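Local structure of gamma-glutamyl phosphate reductase (Thermotoga maritima, 1O20) at residues E142-A147 with N152-R157; A172-L177 with S186-E191. The protein probably catalyses the NADPH-dependent reduction of L-glutamyl phosphate to the gamma-semialdehyde of glutamate in proline biosynthesis, using a fold of the aldehyde dehydrogenase superfamily. All coordinates share one frame; numbering follows the deposited sequence.

Contact 1: residues E142-A147 with N152-R157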
loop_
_atom_site.group_PDB
_atom_site.type_symbol
_atom_site.label_atom_id
_atom_site.label_comp_id
_atom_site.label_asym_id
_atom_site.label_seq_id
_atom_site.Cartn_x
_atom_site.Cartn_y
_atom_site.Cartn_z
ATOM N N GLU A 142 -5.535 8.624 -7.332
ATOM C CA GLU A 142 -4.354 8.460 -6.500
ATOM C C GLU A 142 -3.238 7.758 -7.249
ATOM O O GLU A 142 -2.111 8.210 -7.213
ATOM C CB GLU A 142 -4.690 7.684 -5.245
ATOM C CG GLU A 142 -5.552 8.469 -4.284
ATOM C CD GLU A 142 -6.148 7.604 -3.201
ATOM O OE1 GLU A 142 -5.725 6.414 -3.092
ATOM O OE2 GLU A 142 -7.046 8.132 -2.476
ATOM N N THR A 143 -3.546 6.665 -7.941
ATOM C CA THR A 143 -2.509 5.908 -8.617
ATOM C C THR A 143 -2.024 6.639 -9.825
ATOM O O THR A 143 -0.823 6.680 -10.048
ATOM C CB THR A 143 -2.976 4.496 -8.983
ATOM O OG1 THR A 143 -4.191 4.544 -9.742
ATOM C CG2 THR A 143 -3.329 3.713 -7.709
ATOM N N THR A 144 -2.950 7.246 -10.580
ATOM C CA THR A 144 -2.615 8.006 -11.778
ATOM C C THR A 144 -1.606 9.107 -11.500
ATOM O O THR A 144 -0.578 9.230 -12.200
ATOM C CB THR A 144 -3.898 8.602 -12.385
ATOM O OG1 THR A 144 -4.712 7.558 -12.963
ATOM C CG2 THR A 144 -3.555 9.498 -13.550
ATOM N N ILE A 145 -1.836 9.865 -10.453
ATOM C CA ILE A 145 -0.993 11.019 -10.199
ATOM C C ILE A 145 0.363 10.607 -9.694
ATOM O O ILE A 145 1.354 11.261 -9.995
ATOM C CB ILE A 145 -1.677 12.067 -9.278
ATOM C CG1 ILE A 145 -1.969 11.488 -7.889
ATOM C CG2 ILE A 145 -2.908 12.670 -9.966
ATOM C CD1 ILE A 145 -2.565 12.490 -6.936
ATOM N N LEU A 146 0.434 9.515 -8.944
ATOM C CA LEU A 146 1.714 9.002 -8.544
ATOM C C LEU A 146 2.500 8.487 -9.752
ATOM O O LEU A 146 3.706 8.707 -9.844
ATOM C CB LEU A 146 1.545 7.912 -7.523
ATOM C CG LEU A 146 1.315 8.426 -6.107
ATOM C CD1 LEU A 146 0.857 7.299 -5.206
ATOM C CD2 LEU A 146 2.585 9.054 -5.509
ATOM N N ALA A 147 1.819 7.782 -10.666
ATOM C CA ALA A 147 2.463 7.290 -11.861
ATOM C C ALA A 147 2.963 8.444 -12.743
ATOM O O ALA A 147 4.112 8.460 -13.179
ATOM C CB ALA A 147 1.522 6.406 -12.644
ATOM N N ASN A 152 5.767 7.598 -15.270
ATOM C CA ASN A 152 5.160 6.360 -15.741
ATOM C C ASN A 152 3.742 6.509 -16.324
ATOM O O ASN A 152 2.910 7.188 -15.765
ATOM C CB ASN A 152 5.123 5.381 -14.557
ATOM C CG ASN A 152 6.498 5.150 -13.948
ATOM O OD1 ASN A 152 7.417 4.721 -14.640
ATOM N ND2 ASN A 152 6.657 5.489 -12.701
ATOM N N THR A 153 3.451 5.868 -17.450
ATOM C CA THR A 153 2.064 5.827 -17.892
ATOM C C THR A 153 1.295 4.785 -17.053
ATOM O O THR A 153 1.889 3.998 -16.295
ATOM C CB THR A 153 1.949 5.554 -19.376
ATOM O OG1 THR A 153 2.607 4.318 -19.684
ATOM C CG2 THR A 153 2.672 6.597 -20.186
ATOM N N ILE A 154 -0.013 4.791 -17.218
ATOM C CA ILE A 154 -0.896 3.905 -16.471
ATOM C C ILE A 154 -2.083 3.344 -17.246
ATOM O O ILE A 154 -2.817 4.041 -17.986
ATOM C CB ILE A 154 -1.341 4.634 -15.175
ATOM C CG1 ILE A 154 -2.035 3.692 -14.198
ATOM C CG2 ILE A 154 -2.263 5.760 -15.501
ATOM C CD1 ILE A 154 -2.378 4.415 -12.886
ATOM N N LEU A 155 -2.278 2.061 -17.037
ATOM C CA LEU A 155 -3.408 1.329 -17.548
ATOM C C LEU A 155 -4.274 0.904 -16.370
ATOM O O LEU A 155 -3.870 0.146 -15.547
ATOM C CB LEU A 155 -2.923 0.103 -18.309
ATOM C CG LEU A 155 -4.025 -0.734 -18.946
ATOM C CD1 LEU A 155 -4.871 0.094 -19.921
ATOM C CD2 LEU A 155 -3.443 -1.911 -19.672
ATOM N N LEU A 156 -5.474 1.435 -16.320
ATOM C CA LEU A 156 -6.391 1.264 -15.205
ATOM C C LEU A 156 -7.440 0.219 -15.546
ATOM O O LEU A 156 -8.087 0.295 -16.597
ATOM C CB LEU A 156 -7.099 2.597 -14.926
ATOM C CG LEU A 156 -6.164 3.734 -14.495
ATOM C CD1 LEU A 156 -6.792 5.045 -14.789
ATOM C CD2 LEU A 156 -5.809 3.605 -13.021
ATOM N N ARG A 157 -7.592 -0.746 -14.665
ATOM C CA ARG A 157 -8.741 -1.652 -14.656
ATOM C C ARG A 157 -9.363 -1.719 -13.236
ATOM O O ARG A 157 -8.846 -2.346 -12.314
ATOM C CB ARG A 157 -8.333 -3.030 -15.196
ATOM C CG ARG A 157 -9.469 -4.032 -15.351
ATOM C CD ARG A 157 -9.622 -4.878 -14.089
ATOM N NE ARG A 157 -10.858 -5.610 -14.022
ATOM C CZ ARG A 157 -11.467 -5.911 -12.889
ATOM N NH1 ARG A 157 -10.990 -5.516 -11.695
ATOM N NH2 ARG A 157 -12.587 -6.577 -12.953
#
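The backbone oxygen of Ala147 is gripped chiefly by the amide of Asn152, with Asn152 N 2.8 Å from Ala147 O; the hydroxyl of Ser150, in the turn between, also reaches this oxygen but is shared with Leu146 O. The amide comes from above the carbonyl plane, 36° out of it, and its N-H points fairly straight at the oxygen (153°). The bond ties the last turn of helix 138-149 to the chain entering strand 154-157, where the backbone reverses direction. Ala147 suits this close approach because its methyl is small: Ala147 CB packs 3.5 Å from Asn152 O and 4.2 Å from Ile154 CB. The Asn152 side chain turns to other partners, its OD1 accepting from Gly127 N and its ND2 donating to Leu412 O.

Further along, Ile154 reaches across to the helix. With CG1 anti to the backbone N (chi1 -168°) and an extended chain, its CD1 ends 3.6 Å from Thr143 OG1 and 3.7 Å from Thr144 N. Leu156 straddles both threonines, CD1 lying 3.7 Å from Thr144 OG1 and CD2 3.8 Å from Thr143 OG1. A threonine hydroxyl is tolerated in this largely apolar seam because each bonds back to its own helix, Thr143 to Val139 O and Thr144 to Thr140 O.

Helix and strand run nearly antiparallel, their axes 9.3 Å apart, as the second half of the right-handed beta-alpha-beta unit 129-132, 138-149, 154-157; Ile131 of the preceding strand lies against Thr143 and Ile154, and Val187 of the following one against Leu156.

Contact 2: residues A172-L177 with S186-E191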
loop_
_atom_site.group_PDB
_atom_site.type_symbol
_atom_site.label_atom_id
_atom_site.label_comp_id
_atom_site.label_asym_id
_atom_site.label_seq_id
_atom_site.Cartn_x
_atom_site.Cartn_y
_atom_site.Cartn_z
ATOM N N ALA A 172 -12.259 13.161 -17.161
ATOM C CA ALA A 172 -11.746 14.424 -16.630
ATOM C C ALA A 172 -10.198 14.515 -16.656
ATOM O O ALA A 172 -9.639 15.531 -17.023
ATOM C CB ALA A 172 -12.249 14.623 -15.284
ATOM N N ILE A 173 -9.527 13.427 -16.263
ATOM C CA ILE A 173 -8.084 13.332 -16.276
ATOM C C ILE A 173 -7.542 13.588 -17.694
ATOM O O ILE A 173 -6.616 14.382 -17.867
ATOM C CB ILE A 173 -7.623 11.914 -15.769
ATOM C CG1 ILE A 173 -7.879 11.760 -14.252
ATOM C CG2 ILE A 173 -6.164 11.679 -16.168
ATOM C CD1 ILE A 173 -7.722 10.297 -13.668
ATOM N N ARG A 174 -8.118 12.910 -18.689
ATOM C CA ARG A 174 -7.629 13.017 -20.094
ATOM C C ARG A 174 -7.915 14.416 -20.684
ATOM O O ARG A 174 -7.177 14.921 -21.520
ATOM C CB ARG A 174 -8.265 11.926 -20.944
ATOM C CG ARG A 174 -7.746 10.558 -20.618
ATOM C CD ARG A 174 -8.566 9.432 -21.217
ATOM N NE ARG A 174 -8.636 9.455 -22.682
ATOM C CZ ARG A 174 -7.870 8.771 -23.508
ATOM N NH1 ARG A 174 -6.868 8.039 -23.078
ATOM N NH2 ARG A 174 -8.079 8.860 -24.814
ATOM N N GLU A 175 -9.016 15.017 -20.271
ATOM C CA GLU A 175 -9.301 16.407 -20.656
ATOM C C GLU A 175 -8.167 17.296 -20.168
ATOM O O GLU A 175 -7.751 18.210 -20.859
ATOM C CB GLU A 175 -10.552 16.931 -19.979
ATOM C CG GLU A 175 -11.852 16.710 -20.673
ATOM C CD GLU A 175 -12.938 17.505 -19.948
ATOM O OE1 GLU A 175 -13.110 18.707 -20.275
ATOM O OE2 GLU A 175 -13.583 16.935 -19.042
ATOM N N ALA A 176 -7.692 17.057 -18.944
ATOM C CA ALA A 176 -6.579 17.838 -18.429
ATOM C C ALA A 176 -5.323 17.579 -19.239
ATOM O O ALA A 176 -4.616 18.514 -19.563
ATOM C CB ALA A 176 -6.331 17.550 -16.991
ATOM N N LEU A 177 -5.034 16.322 -19.533
ATOM C CA LEU A 177 -3.794 15.941 -20.211
ATOM C C LEU A 177 -3.722 16.585 -21.585
ATOM O O LEU A 177 -2.653 16.987 -22.047
ATOM C CB LEU A 177 -3.697 14.401 -20.375
ATOM C CG LEU A 177 -3.474 13.580 -19.098
ATOM C CD1 LEU A 177 -3.233 12.135 -19.426
ATOM C CD2 LEU A 177 -2.338 14.124 -18.326
ATOM N N SER A 186 -1.440 8.628 -22.005
ATOM C CA SER A 186 -0.718 8.311 -20.776
ATOM C C SER A 186 -1.616 7.645 -19.722
ATOM O O SER A 186 -1.133 6.983 -18.834
ATOM C CB SER A 186 -0.150 9.596 -20.181
ATOM O OG SER A 186 0.841 10.142 -21.025
ATOM N N VAL A 187 -2.930 7.839 -19.852
ATOM C CA VAL A 187 -3.905 7.245 -18.933
ATOM C C VAL A 187 -4.967 6.547 -19.767
ATOM O O VAL A 187 -5.742 7.194 -20.436
ATOM C CB VAL A 187 -4.540 8.288 -18.054
ATOM C CG1 VAL A 187 -5.549 7.686 -17.111
ATOM C CG2 VAL A 187 -3.479 8.989 -17.219
ATOM N N GLU A 188 -4.989 5.225 -19.736
ATOM C CA GLU A 188 -5.996 4.468 -20.433
ATOM C C GLU A 188 -6.730 3.647 -19.397
ATOM O O GLU A 188 -6.159 3.278 -18.382
ATOM C CB GLU A 188 -5.371 3.563 -21.489
ATOM C CG GLU A 188 -4.675 4.293 -22.620
ATOM C CD GLU A 188 -5.633 4.895 -23.650
ATOM O OE1 GLU A 188 -6.831 4.500 -23.729
ATOM O OE2 GLU A 188 -5.190 5.808 -24.365
ATOM N N PHE A 189 -7.990 3.327 -19.691
ATOM C CA PHE A 189 -8.903 2.733 -18.723
ATOM C C PHE A 189 -9.727 1.637 -19.390
ATOM O O PHE A 189 -10.397 1.863 -20.397
ATOM C CB PHE A 189 -9.797 3.808 -18.103
ATOM C CG PHE A 189 -10.924 3.256 -17.265
ATOM C CD1 PHE A 189 -10.685 2.781 -16.008
ATOM C CD2 PHE A 189 -12.223 3.225 -17.752
ATOM C CE1 PHE A 189 -11.727 2.289 -15.224
ATOM C CE2 PHE A 189 -13.270 2.729 -16.979
ATOM C CZ PHE A 189 -13.020 2.271 -15.716
ATOM N N ILE A 190 -9.636 0.439 -18.845
ATOM C CA ILE A 190 -10.310 -0.732 -19.412
ATOM C C ILE A 190 -11.789 -0.688 -18.952
ATOM O O ILE A 190 -12.045 -0.767 -17.765
ATOM C CB ILE A 190 -9.655 -2.040 -18.889
ATOM C CG1 ILE A 190 -8.187 -2.162 -19.296
ATOM C CG2 ILE A 190 -10.443 -3.261 -19.312
ATOM C CD1 ILE A 190 -7.920 -2.016 -20.744
ATOM N N GLU A 191 -12.720 -0.559 -19.891
ATOM C CA GLU A 191 -14.154 -0.526 -19.606
ATOM C C GLU A 191 -14.804 -1.909 -19.533
ATOM O O GLU A 191 -15.842 -2.070 -18.910
ATOM C CB GLU A 191 -14.890 0.300 -20.664
ATOM C CG GLU A 191 -14.317 1.716 -20.792
ATOM C CD GLU A 191 -15.181 2.668 -21.613
ATOM O OE1 GLU A 191 -16.212 2.239 -22.116
ATOM O OE2 GLU A 191 -14.795 3.842 -21.775
HETATM O O HOH W 1 -6.292 7.242 -26.472
#
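Arg174 NH1 gives hydrogen bonds to two acceptors of the strand, Val187 O at 3.0 Å and the carboxylate oxygen Glu188 OE2 at 3.1 Å, the latter as part of a salt bridge. Both acceptors sit at the edge of the guanidinium, near its plane, but the carboxylate is turned 71° from it, and OE2 is met from above its own plane. One water completes the bridge, accepting from Arg174 NH2 and donating to Glu188 OE2. The long arginine bends at chi3 (60°) to bring its guanidinium to the strand, and Glu188, which leaves the strand facing away, folds back at chi2 (-76°) to meet it. With an alanine here in place of Arg174, Val187 O and the Glu188 carboxylate would probably be left without their NH1 donor, and the bridging water without NH2.

Helix 163-177 is the crossover of the beta-alpha-beta unit 154-157, 163-177, 187-189 and runs roughly antiparallel to the edge strand. Beside the polar bridge, branched Val187 makes the apolar part of the contact: its CG2 touches Ile173 CG2 and Leu177 CD1, each at 3.9 Å. Ser186 offers Leu177 its CB, while its small hydroxyl is satisfied by Pro183 O in the preceding loop.

Contacts 1 and 2 belong to consecutive beta-alpha-beta units that share strand 154-157, and their centres lie about 10 Å apart. The strands are parallel neighbours in one sheet and are probably stitched by backbone bonds, Leu156 N to Glu188 O at 2.8 Å and Ile190 N to Leu156 O at 2.7 Å. Helices 138-149 and 163-177 lie on the same side of that sheet: Thr144 of contact 1 touches Ile173 and Val187 of contact 2, which joins the two apolar seams. The strand order 187-189, 154-157, 129-132, 210-213, with 187-189 outermost in this chain, is consistent with the Rossmann-like nucleotide-binding domain of aldehyde dehydrogenases, so both contacts probably belong to the scaffold of the NADPH-binding domain.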